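Local coordinates for phosphonate monoester hydrolase (Ruegeria pomeroyi, PDB 4UPK), which belongs to the sulfatase family within the alkaline phosphatase clan of hydrolases, at residues 34-46 and 340-354. Residues are numbered along the deposited sequence; the frame is centred on the assembly and turned at random.
Sequences SNVLFIIIDQLRA and TLIVVTADHGEMLGD
F38 packs on V343, CD1 3.9 Å from V343 CB, and its ring edge reaches T345 CG2, which also lies alongside I40 CG1. These side chains occupy one face of a parallel strand pair, 35-41 with 340-346, in the central mixed sheet of the alkaline phosphatase-like fold; helix 82-91 packs on that face through I89. With CG anti to the backbone N (chi1 -169°), the F38 ring is brought to V343, whose carbonyl O lies in the ring plane. L37, I39, I41, I342 and V344 line the other face, where helix 303-333 packs against I41 and I342. Between the faces runs a parallel ladder in which L37 and I39 each donate to one residue of 340-346 and accept from another; I39 N to V343 O, at 2.8 Å, is almost collinear with the C=O. At the strand starts, N35 ND2 donates to T340 OG1 (3.1 Å) within its own amide plane; T340 OG1 also bonds Q336 O. Past the strand ends, D42 OD1 lies 3.1 Å from H348 NE2, while H348 ND1 donates to D347 OD2. Both D42 and D347 form salt bridges with R86, and D42 OD2 is also hydrogen-bonded to Y130 OH. Farther out, R45 NH1 donates to E350 O (2.9 Å), and NH2, salt-bridged also to D47, forms a salt bridge to D354 OD2 (2.9 Å), met on the syn side, 34° out of the carboxylate plane.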
loop_
_atom_site.group_PDB
_atom_site.type_symbol
_atom_site.label_atom_id
_atom_site.label_comp_id
_atom_site.label_asym_id
_atom_site.label_seq_id
_atom_site.Cartn_x
_atom_site.Cartn_y
_atom_site.Cartn_z
ATOM N N SER A 34 -32.115 4.803 -8.340
ATOM C CA SER A 34 -31.767 3.459 -7.873
ATOM C C SER A 34 -31.253 3.551 -6.438
ATOM O O SER A 34 -30.077 3.848 -6.209
ATOM C CB SER A 34 -30.723 2.812 -8.780
ATOM O OG SER A 34 -31.144 2.736 -10.134
ATOM N N ASN A 35 -32.143 3.325 -5.469
ATOM C CA ASN A 35 -31.766 3.379 -4.058
ATOM C C ASN A 35 -31.615 1.994 -3.506
ATOM O O ASN A 35 -32.220 1.047 -4.020
ATOM C CB ASN A 35 -32.815 4.122 -3.227
ATOM C CG ASN A 35 -33.110 5.541 -3.637
ATOM O OD1 ASN A 35 -32.211 6.374 -3.824
ATOM N ND2 ASN A 35 -34.399 5.857 -3.723
ATOM N N VAL A 36 -30.799 1.868 -2.446
ATOM C CA VAL A 36 -30.637 0.617 -1.719
ATOM C C VAL A 36 -30.881 0.860 -0.225
ATOM O O VAL A 36 -30.193 1.663 0.399
ATOM C CB VAL A 36 -29.317 -0.161 -2.019
ATOM C CG1 VAL A 36 -29.283 -1.493 -1.255
ATOM C CG2 VAL A 36 -29.148 -0.409 -3.520
ATOM N N LEU A 37 -31.894 0.187 0.324
ATOM C CA LEU A 37 -32.224 0.258 1.740
ATOM C C LEU A 37 -31.998 -1.121 2.318
ATOM O O LEU A 37 -32.769 -2.050 2.065
ATOM C CB LEU A 37 -33.657 0.777 2.021
ATOM C CG LEU A 37 -34.100 0.796 3.522
ATOM C CD1 LEU A 37 -33.217 1.715 4.371
ATOM C CD2 LEU A 37 -35.535 1.175 3.665
ATOM N N PHE A 38 -30.913 -1.250 3.081
ATOM C CA PHE A 38 -30.495 -2.497 3.693
ATOM C C PHE A 38 -30.672 -2.434 5.210
ATOM O O PHE A 38 -29.888 -1.774 5.910
ATOM C CB PHE A 38 -29.041 -2.805 3.283
ATOM C CG PHE A 38 -28.491 -4.176 3.607
ATOM C CD1 PHE A 38 -29.327 -5.194 4.071
ATOM C CD2 PHE A 38 -27.150 -4.467 3.398
ATOM C CE1 PHE A 38 -28.819 -6.459 4.364
ATOM C CE2 PHE A 38 -26.642 -5.730 3.694
ATOM C CZ PHE A 38 -27.486 -6.723 4.157
ATOM N N ILE A 39 -31.747 -3.103 5.714
ATOM C CA ILE A 39 -32.032 -3.160 7.153
ATOM C C ILE A 39 -31.669 -4.540 7.678
ATOM O O ILE A 39 -32.102 -5.549 7.109
ATOM C CB ILE A 39 -33.494 -2.767 7.589
ATOM C CG1 ILE A 39 -33.927 -1.414 7.026
ATOM C CG2 ILE A 39 -33.664 -2.810 9.159
ATOM C CD1 ILE A 39 -35.435 -1.110 7.261
ATOM N N ILE A 40 -30.920 -4.558 8.803
ATOM C CA ILE A 40 -30.523 -5.752 9.528
ATOM C C ILE A 40 -30.956 -5.594 10.988
ATOM O O ILE A 40 -30.500 -4.675 11.689
ATOM C CB ILE A 40 -28.994 -6.119 9.385
ATOM C CG1 ILE A 40 -28.602 -6.353 7.907
ATOM C CG2 ILE A 40 -28.633 -7.346 10.271
ATOM C CD1 ILE A 40 -27.137 -6.604 7.660
ATOM N N ILE A 41 -31.852 -6.489 11.425
ATOM C CA ILE A 41 -32.343 -6.547 12.797
ATOM C C ILE A 41 -31.429 -7.590 13.464
ATOM O O ILE A 41 -31.223 -8.654 12.900
ATOM C CB ILE A 41 -33.860 -6.949 12.867
ATOM C CG1 ILE A 41 -34.757 -5.957 12.104
ATOM C CG2 ILE A 41 -34.350 -7.090 14.326
ATOM C CD1 ILE A 41 -36.176 -6.517 11.752
ATOM N N ASP A 42 -30.843 -7.267 14.619
ATOM C CA ASP A 42 -29.995 -8.209 15.333
ATOM C C ASP A 42 -30.898 -9.156 16.169
ATOM O O ASP A 42 -31.843 -8.699 16.847
ATOM C CB ASP A 42 -29.016 -7.457 16.254
ATOM C CG ASP A 42 -27.650 -8.090 16.441
ATOM O OD1 ASP A 42 -27.577 -9.168 17.060
ATOM O OD2 ASP A 42 -26.639 -7.470 16.022
ATOM N N GLN A 43 -30.619 -10.478 16.067
ATOM C CA GLN A 43 -31.200 -11.580 16.845
ATOM C C GLN A 43 -32.673 -11.932 16.658
ATOM O O GLN A 43 -33.184 -12.699 17.465
ATOM C CB GLN A 43 -30.821 -11.441 18.338
ATOM C CG GLN A 43 -30.100 -12.641 18.916
ATOM C CD GLN A 43 -29.100 -12.291 19.998
ATOM O OE1 GLN A 43 -29.331 -12.504 21.185
ATOM N NE2 GLN A 43 -27.946 -11.774 19.616
ATOM N N LEU A 44 -33.352 -11.433 15.599
ATOM C CA LEU A 44 -34.762 -11.770 15.327
ATOM C C LEU A 44 -34.930 -13.173 14.695
ATOM O O LEU A 44 -34.383 -13.438 13.620
ATOM C CB LEU A 44 -35.504 -10.673 14.520
ATOM C CG LEU A 44 -37.059 -10.806 14.387
ATOM C CD1 LEU A 44 -37.767 -10.680 15.716
ATOM C CD2 LEU A 44 -37.628 -9.816 13.376
ATOM N N ARG A 45 -35.666 -14.076 15.386
ATOM C CA ARG A 45 -35.901 -15.451 14.918
ATOM C C ARG A 45 -36.806 -15.456 13.707
ATOM O O ARG A 45 -37.713 -14.628 13.632
ATOM C CB ARG A 45 -36.556 -16.305 16.020
ATOM C CG ARG A 45 -35.618 -16.730 17.138
ATOM C CD ARG A 45 -36.388 -17.244 18.338
ATOM N NE ARG A 45 -37.086 -18.496 18.051
ATOM C CZ ARG A 45 -36.817 -19.667 18.623
ATOM N NH1 ARG A 45 -35.842 -19.770 19.514
ATOM N NH2 ARG A 45 -37.522 -20.745 18.304
ATOM N N ALA A 46 -36.569 -16.391 12.764
ATOM C CA ALA A 46 -37.401 -16.579 11.577
ATOM C C ALA A 46 -38.851 -16.951 11.979
ATOM O O ALA A 46 -39.792 -16.441 11.367
ATOM C CB ALA A 46 -36.815 -17.664 10.686
ATOM N N THR A 340 -36.845 1.667 -4.983
ATOM C CA THR A 340 -35.850 1.232 -3.988
ATOM C C THR A 340 -35.768 -0.289 -3.818
ATOM O O THR A 340 -36.789 -0.965 -3.650
ATOM C CB THR A 340 -36.119 1.940 -2.635
ATOM O OG1 THR A 340 -36.074 3.344 -2.851
ATOM C CG2 THR A 340 -35.113 1.571 -1.513
ATOM N N LEU A 341 -34.528 -0.807 -3.790
ATOM C CA LEU A 341 -34.266 -2.194 -3.465
ATOM C C LEU A 341 -34.246 -2.224 -1.932
ATOM O O LEU A 341 -33.365 -1.611 -1.302
ATOM C CB LEU A 341 -32.915 -2.694 -4.045
ATOM C CG LEU A 341 -32.426 -4.071 -3.575
ATOM C CD1 LEU A 341 -33.372 -5.198 -4.025
ATOM C CD2 LEU A 341 -31.029 -4.338 -4.029
ATOM N N ILE A 342 -35.258 -2.877 -1.341
ATOM C CA ILE A 342 -35.397 -3.010 0.105
ATOM C C ILE A 342 -34.987 -4.409 0.500
ATOM O O ILE A 342 -35.517 -5.384 -0.041
ATOM C CB ILE A 342 -36.808 -2.607 0.652
ATOM C CG1 ILE A 342 -37.174 -1.142 0.259
ATOM C CG2 ILE A 342 -36.886 -2.815 2.184
ATOM C CD1 ILE A 342 -38.650 -0.721 0.511
ATOM N N VAL A 343 -34.004 -4.504 1.402
ATOM C CA VAL A 343 -33.525 -5.781 1.913
ATOM C C VAL A 343 -33.693 -5.761 3.434
ATOM O O VAL A 343 -33.096 -4.930 4.127
ATOM C CB VAL A 343 -32.072 -6.173 1.502
ATOM C CG1 VAL A 343 -31.745 -7.591 1.974
ATOM C CG2 VAL A 343 -31.834 -6.043 0.001
ATOM N N VAL A 344 -34.538 -6.666 3.941
ATOM C CA VAL A 344 -34.774 -6.792 5.376
ATOM C C VAL A 344 -34.431 -8.221 5.781
ATOM O O VAL A 344 -34.950 -9.181 5.201
ATOM C CB VAL A 344 -36.184 -6.341 5.862
ATOM C CG1 VAL A 344 -36.282 -6.390 7.395
ATOM C CG2 VAL A 344 -36.516 -4.937 5.365
ATOM N N THR A 345 -33.549 -8.346 6.779
ATOM C CA THR A 345 -33.111 -9.627 7.312
ATOM C C THR A 345 -32.684 -9.482 8.788
ATOM O O THR A 345 -32.696 -8.386 9.340
ATOM C CB THR A 345 -31.934 -10.181 6.418
ATOM O OG1 THR A 345 -31.735 -11.572 6.692
ATOM C CG2 THR A 345 -30.622 -9.394 6.579
ATOM N N ALA A 346 -32.280 -10.606 9.400
ATOM C CA ALA A 346 -31.633 -10.675 10.700
ATOM C C ALA A 346 -30.259 -11.300 10.446
ATOM O O ALA A 346 -30.109 -12.078 9.502
ATOM C CB ALA A 346 -32.437 -11.507 11.684
ATOM N N ASP A 347 -29.258 -10.928 11.252
ATOM C CA ASP A 347 -27.888 -11.431 11.149
ATOM C C ASP A 347 -27.765 -12.919 11.559
ATOM O O ASP A 347 -27.105 -13.700 10.884
ATOM C CB ASP A 347 -26.971 -10.545 11.995
ATOM C CG ASP A 347 -25.523 -10.893 11.864
ATOM O OD1 ASP A 347 -24.877 -10.376 10.939
ATOM O OD2 ASP A 347 -25.028 -11.665 12.698
ATOM N N HIS A 348 -28.420 -13.287 12.649
ATOM C CA HIS A 348 -28.463 -14.614 13.261
ATOM C C HIS A 348 -29.760 -14.690 14.078
ATOM O O HIS A 348 -30.504 -13.715 14.186
ATOM C CB HIS A 348 -27.237 -14.841 14.204
ATOM C CG HIS A 348 -27.037 -13.726 15.189
ATOM N ND1 HIS A 348 -26.174 -12.685 14.922
ATOM C CD2 HIS A 348 -27.685 -13.465 16.347
ATOM C CE1 HIS A 348 -26.332 -11.819 15.909
ATOM N NE2 HIS A 348 -27.210 -12.261 16.807
ATOM N N GLY A 349 -29.991 -15.868 14.646
ATOM C CA GLY A 349 -31.120 -16.162 15.497
ATOM C C GLY A 349 -30.778 -16.094 16.972
ATOM O O GLY A 349 -29.775 -15.503 17.383
ATOM N N GLU A 350 -31.645 -16.700 17.775
ATOM C CA GLU A 350 -31.617 -16.667 19.225
ATOM C C GLU A 350 -32.305 -17.934 19.694
ATOM O O GLU A 350 -33.422 -18.177 19.257
ATOM C CB GLU A 350 -32.438 -15.423 19.682
ATOM C CG GLU A 350 -32.666 -15.264 21.176
ATOM C CD GLU A 350 -31.470 -15.534 22.060
ATOM O OE1 GLU A 350 -30.450 -14.842 21.884
ATOM O OE2 GLU A 350 -31.508 -16.507 22.845
ATOM N N MET A 351 -31.654 -18.740 20.569
ATOM C CA MET A 351 -32.268 -19.978 21.110
ATOM C C MET A 351 -33.513 -19.700 21.939
ATOM O O MET A 351 -34.501 -20.420 21.810
ATOM C CB MET A 351 -31.259 -20.838 21.868
ATOM C CG MET A 351 -30.226 -21.458 20.948
ATOM S SD MET A 351 -30.887 -22.426 19.560
ATOM C CE MET A 351 -31.616 -23.862 20.452
ATOM N N LEU A 352 -33.480 -18.628 22.752
ATOM C CA LEU A 352 -34.597 -18.143 23.562
ATOM C C LEU A 352 -35.161 -19.195 24.552
ATOM O O LEU A 352 -36.372 -19.275 24.787
ATOM C CB LEU A 352 -35.676 -17.557 22.633
ATOM C CG LEU A 352 -36.472 -16.388 23.160
ATOM C CD1 LEU A 352 -35.626 -15.130 23.207
ATOM C CD2 LEU A 352 -37.728 -16.179 22.326
ATOM N N GLY A 353 -34.257 -19.985 25.133
ATOM C CA GLY A 353 -34.639 -21.011 26.096
ATOM C C GLY A 353 -34.788 -22.377 25.468
ATOM O O GLY A 353 -34.835 -23.378 26.186
ATOM N N ASP A 354 -34.896 -22.423 24.115
ATOM C CA ASP A 354 -35.018 -23.674 23.373
ATOM C C ASP A 354 -33.800 -24.522 23.665
ATOM O O ASP A 354 -32.681 -23.999 23.643
ATOM C CB ASP A 354 -35.138 -23.430 21.846
ATOM C CG ASP A 354 -36.508 -22.993 21.350
ATOM O OD1 ASP A 354 -37.408 -22.783 22.190
ATOM O OD2 ASP A 354 -36.675 -22.849 20.119
#